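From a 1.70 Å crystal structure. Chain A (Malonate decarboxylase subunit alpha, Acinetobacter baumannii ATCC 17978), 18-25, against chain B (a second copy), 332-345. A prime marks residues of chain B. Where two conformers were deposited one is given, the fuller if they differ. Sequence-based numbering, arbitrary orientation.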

# COMPACT_ATOMS: atom_id res chain seq x y z
N ARG A 18 9.79 -6.57 33.98
CA ARG A 18 10.55 -5.35 33.68
C ARG A 18 11.55 -5.58 32.54
O ARG A 18 12.14 -4.62 32.03
CB ARG A 18 11.28 -4.86 34.93
N LEU A 19 11.73 -6.84 32.14
CA LEU A 19 12.61 -7.15 31.03
C LEU A 19 11.98 -6.81 29.69
O LEU A 19 12.68 -6.54 28.71
CB LEU A 19 12.98 -8.64 31.05
CG LEU A 19 13.98 -9.07 32.10
CD1 LEU A 19 14.28 -10.55 31.96
CD2 LEU A 19 15.24 -8.26 31.96
N TRP A 20 10.65 -6.82 29.64
CA TRP A 20 9.95 -6.73 28.37
C TRP A 20 8.88 -5.65 28.38
O TRP A 20 8.08 -5.57 27.44
CB TRP A 20 9.32 -8.08 28.03
CG TRP A 20 10.31 -9.23 27.91
CD1 TRP A 20 10.52 -10.23 28.80
CD2 TRP A 20 11.20 -9.48 26.80
NE1 TRP A 20 11.49 -11.10 28.33
CE2 TRP A 20 11.92 -10.66 27.10
CE3 TRP A 20 11.44 -8.83 25.59
CZ2 TRP A 20 12.88 -11.19 26.24
CZ3 TRP A 20 12.39 -9.36 24.73
CH2 TRP A 20 13.09 -10.53 25.06
N THR A 21 8.83 -4.82 29.43
CA THR A 21 7.82 -3.77 29.55
C THR A 21 8.47 -2.39 29.65
O THR A 21 7.91 -1.47 30.26
CB THR A 21 6.91 -4.05 30.74
OG1 THR A 21 7.69 -4.20 31.93
CG2 THR A 21 6.10 -5.34 30.52
N LYS A 22 9.64 -2.21 29.03
CA LYS A 22 10.36 -0.95 29.16
C LYS A 22 9.59 0.21 28.54
O LYS A 22 9.54 1.31 29.10
CB LYS A 22 11.75 -1.07 28.54
CG LYS A 22 12.65 -2.06 29.26
CD LYS A 22 13.99 -2.17 28.57
CE LYS A 22 14.87 -3.18 29.27
NZ LYS A 22 16.11 -3.45 28.50
N ARG A 23 9.01 -0.00 27.35
CA ARG A 23 8.26 1.07 26.70
C ARG A 23 7.05 1.46 27.53
O ARG A 23 6.76 2.65 27.71
CB ARG A 23 7.82 0.64 25.30
CG ARG A 23 8.95 0.37 24.32
CD ARG A 23 8.45 0.47 22.88
NE ARG A 23 7.53 -0.63 22.56
CZ ARG A 23 7.34 -1.11 21.33
NH1 ARG A 23 8.01 -0.61 20.30
NH2 ARG A 23 6.49 -2.10 21.15
N ARG A 24 6.31 0.45 28.01
CA ARG A 24 5.14 0.71 28.84
C ARG A 24 5.49 1.52 30.08
O ARG A 24 4.80 2.48 30.43
CB ARG A 24 4.47 -0.60 29.24
CG ARG A 24 3.28 -0.39 30.18
CD ARG A 24 2.62 -1.72 30.52
NE ARG A 24 2.04 -2.32 29.32
CZ ARG A 24 1.93 -3.63 29.12
NH1 ARG A 24 2.35 -4.48 30.06
NH2 ARG A 24 1.40 -4.08 27.99
N HIS A 25 6.57 1.14 30.77
CA HIS A 25 6.93 1.83 32.01
C HIS A 25 7.40 3.25 31.74
O HIS A 25 7.09 4.17 32.50
CB HIS A 25 8.01 1.06 32.76
CG HIS A 25 8.37 1.68 34.08
ND1 HIS A 25 9.52 2.42 34.26
CD2 HIS A 25 7.73 1.68 35.27
CE1 HIS A 25 9.57 2.84 35.51
NE2 HIS A 25 8.50 2.40 36.15
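Chain B 332-345: AARPDVFFTGRDGA

The contact is a polar one at the start of a helix, in which one aspartate of chain B accepts hydrogen bonds from two backbone amides of chain A, flanked by a cation-pi stack on one tryptophan and by water-linked arginines; the two stretches together bury 621 Å². Chain B reaches it without forming a sheet or a helix pair. Residues 335′-337′ have helical phi/psi but lack the regular bonds; the turn is held by Val337′ N to Arg334′ O at 3.0 Å and Phe338′ N to Arg334′ O at 3.2 Å. From Phe338′ the backbone is extended through Gly341′, where a type I turn running to Gly344′ begins. The backbones come nearest at Trp20 and Asp336′, whose CA atoms are 5.3 Å apart, and no crossing angle applies to such a pairing.

Asp336′ is bonded through both its backbone and its carboxylate. Its N donates to Trp20 O at 3.0 Å (143°), which fixes the backbone of chain B against the residue preceding Thr21, the N-cap position. The CA-to-CB bond points sideways, but with chi1 at -80° the carboxylate comes nearer to the first turn of the chain A helix. There OD2 accepts from Lys22 N at 2.8 Å (155°) and OD1 from Arg23 N at 2.9 Å (173°). These amides have no carbonyl partner earlier in the helix, so the carboxylate supplies acceptors from the other chain; the side chain of Thr21 makes no capping bond. Thr21 N also lies 3.3 Å from OD2 of Asp336′, but its angle is poor. Water 4 extends the network, accepting from Arg24 N at 2.9 Å and donating to Asp336′ OD1 at 2.8 Å.

Trp20 receives Arg334′ on one face of its indole. The guanidinium lies flat on the ring system, with centres 3.7 Å apart and planes within 2°, and Arg334′ CD is 3.3 Å from Trp20 CD2. Arg334′ CZ stands 3.7 Å from the centroid of the five-membered ring, 25° off its normal, the geometry of a cation-pi contact. Arg334′ NH1 is held in turn by Ala333′ O at 3.0 Å. Val337′ CG2 touches Trp20 CZ3 at 4.0 Å.

Pro335′ points toward chain A and packs its CG 3.7 Å from Thr21 CG2, while its CD lies 3.2 Å from Trp20 O. Its carbonyl serves Arg23, whose CA-to-CB bond points toward chain B: Arg23 NH2 donates to Pro335′ O at 2.8 Å (146°). The same NH2 is 3.1 Å from Phe338′ O, but the angle is too poor for a bond. Water 3 accepts from Arg23 NH2 at 2.9 Å and donates to Val337′ O at 3.2 Å.

Arg24 makes no direct hydrogen bond to chain B. Pro335′ CG lies over one face of its guanidinium, and water carries the polar links: water 5 joins Arg24 NH2 (2.7 Å) to Ala332′ O (2.6 Å) and Gly344′ O (2.8 Å), and water 6 joins Arg24 NH1 (2.9 Å) to Ala332′ O (2.6 Å).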

# COMPACT_ATOMS: atom_id res chain seq x y z
N ALA B 332 1.31 -10.81 24.75
CA ALA B 332 0.96 -9.82 25.78
C ALA B 332 2.07 -9.65 26.80
O ALA B 332 2.19 -8.59 27.43
CB ALA B 332 -0.33 -10.22 26.48
N ALA B 333 2.88 -10.69 27.01
CA ALA B 333 4.02 -10.62 27.91
C ALA B 333 5.26 -10.07 27.24
O ALA B 333 6.28 -9.89 27.91
CB ALA B 333 4.33 -12.01 28.49
N ARG B 334 5.20 -9.74 25.95
CA ARG B 334 6.36 -9.19 25.25
C ARG B 334 6.02 -7.86 24.57
O ARG B 334 6.32 -7.67 23.39
CB ARG B 334 6.88 -10.20 24.23
CG ARG B 334 7.39 -11.52 24.85
CD ARG B 334 8.65 -11.31 25.70
NE ARG B 334 9.17 -12.55 26.27
CZ ARG B 334 8.80 -13.07 27.44
NH1 ARG B 334 7.86 -12.47 28.19
NH2 ARG B 334 9.34 -14.20 27.87
N PRO B 335 5.44 -6.89 25.30
CA PRO B 335 4.99 -5.65 24.64
C PRO B 335 6.12 -4.79 24.08
O PRO B 335 5.86 -3.98 23.18
CB PRO B 335 4.22 -4.92 25.74
CG PRO B 335 4.85 -5.39 27.03
CD PRO B 335 5.23 -6.84 26.77
N ASP B 336 7.35 -4.94 24.57
CA ASP B 336 8.47 -4.22 23.96
C ASP B 336 8.73 -4.63 22.52
O ASP B 336 9.27 -3.83 21.75
CB ASP B 336 9.76 -4.42 24.78
CG ASP B 336 9.82 -3.53 26.00
OD1 ASP B 336 8.99 -2.60 26.08
OD2 ASP B 336 10.70 -3.73 26.88
N VAL B 337 8.35 -5.84 22.14
CA VAL B 337 8.61 -6.37 20.79
C VAL B 337 7.40 -6.20 19.87
O VAL B 337 7.54 -5.79 18.72
CB VAL B 337 9.03 -7.86 20.86
CG1 VAL B 337 9.17 -8.44 19.43
CG2 VAL B 337 10.32 -8.01 21.63
N PHE B 338 6.22 -6.54 20.37
CA PHE B 338 5.01 -6.57 19.56
C PHE B 338 4.24 -5.26 19.71
O PHE B 338 4.52 -4.43 20.57
CB PHE B 338 4.12 -7.75 19.96
CG PHE B 338 4.72 -9.10 19.66
CD1 PHE B 338 4.59 -9.66 18.40
CD2 PHE B 338 5.41 -9.79 20.65
CE1 PHE B 338 5.14 -10.92 18.12
CE2 PHE B 338 5.96 -11.04 20.38
CZ PHE B 338 5.81 -11.61 19.12
N PHE B 339 3.24 -5.08 18.84
CA PHE B 339 2.33 -3.95 18.89
C PHE B 339 1.08 -4.35 19.67
O PHE B 339 0.30 -5.18 19.20
CB PHE B 339 1.98 -3.50 17.47
CG PHE B 339 3.12 -2.82 16.76
CD1 PHE B 339 4.16 -3.55 16.20
CD2 PHE B 339 3.17 -1.42 16.69
CE1 PHE B 339 5.23 -2.90 15.56
CE2 PHE B 339 4.23 -0.77 16.06
CZ PHE B 339 5.26 -1.51 15.50
N THR B 340 0.89 -3.75 20.84
CA THR B 340 -0.18 -4.11 21.76
C THR B 340 -0.89 -2.86 22.24
O THR B 340 -0.28 -1.79 22.38
CB THR B 340 0.34 -4.90 22.99
OG1 THR B 340 1.27 -4.08 23.71
CG2 THR B 340 1.02 -6.20 22.56
N GLY B 341 -2.20 -2.99 22.50
CA GLY B 341 -2.98 -1.85 22.93
C GLY B 341 -2.75 -1.52 24.39
O GLY B 341 -2.07 -2.25 25.11
N ARG B 342 -3.31 -0.39 24.82
CA ARG B 342 -3.22 -0.07 26.24
C ARG B 342 -3.96 -1.11 27.07
O ARG B 342 -3.62 -1.30 28.24
CB ARG B 342 -3.75 1.35 26.50
CG ARG B 342 -5.24 1.53 26.41
CD ARG B 342 -5.61 2.91 26.96
NE ARG B 342 -4.81 3.95 26.32
CZ ARG B 342 -5.13 5.24 26.32
NH1 ARG B 342 -4.34 6.11 25.70
NH2 ARG B 342 -6.23 5.66 26.92
N ASP B 343 -4.92 -1.82 26.48
CA ASP B 343 -5.56 -2.95 27.15
C ASP B 343 -4.62 -4.13 27.34
O ASP B 343 -4.88 -4.99 28.19
CB ASP B 343 -6.77 -3.38 26.33
CG ASP B 343 -6.37 -3.91 24.96
OD1 ASP B 343 -6.09 -3.08 24.07
OD2 ASP B 343 -6.30 -5.14 24.78
N GLY B 344 -3.54 -4.22 26.55
CA GLY B 344 -2.54 -5.26 26.68
C GLY B 344 -2.44 -6.20 25.50
O GLY B 344 -1.40 -6.85 25.33
N ALA B 345 -3.48 -6.29 24.66
CA ALA B 345 -3.55 -7.34 23.65
C ALA B 345 -2.99 -6.90 22.29
O ALA B 345 -3.02 -5.71 21.94
CB ALA B 345 -5.00 -7.81 23.47
O HOH W 1 12.90 -5.08 26.09
O HOH W 2 5.16 -1.42 24.39
O HOH W 3 6.91 -2.68 18.32
O HOH W 4 6.37 -2.17 26.80
O HOH W 5 0.51 -6.55 27.35
O HOH W 6 2.66 -7.35 29.72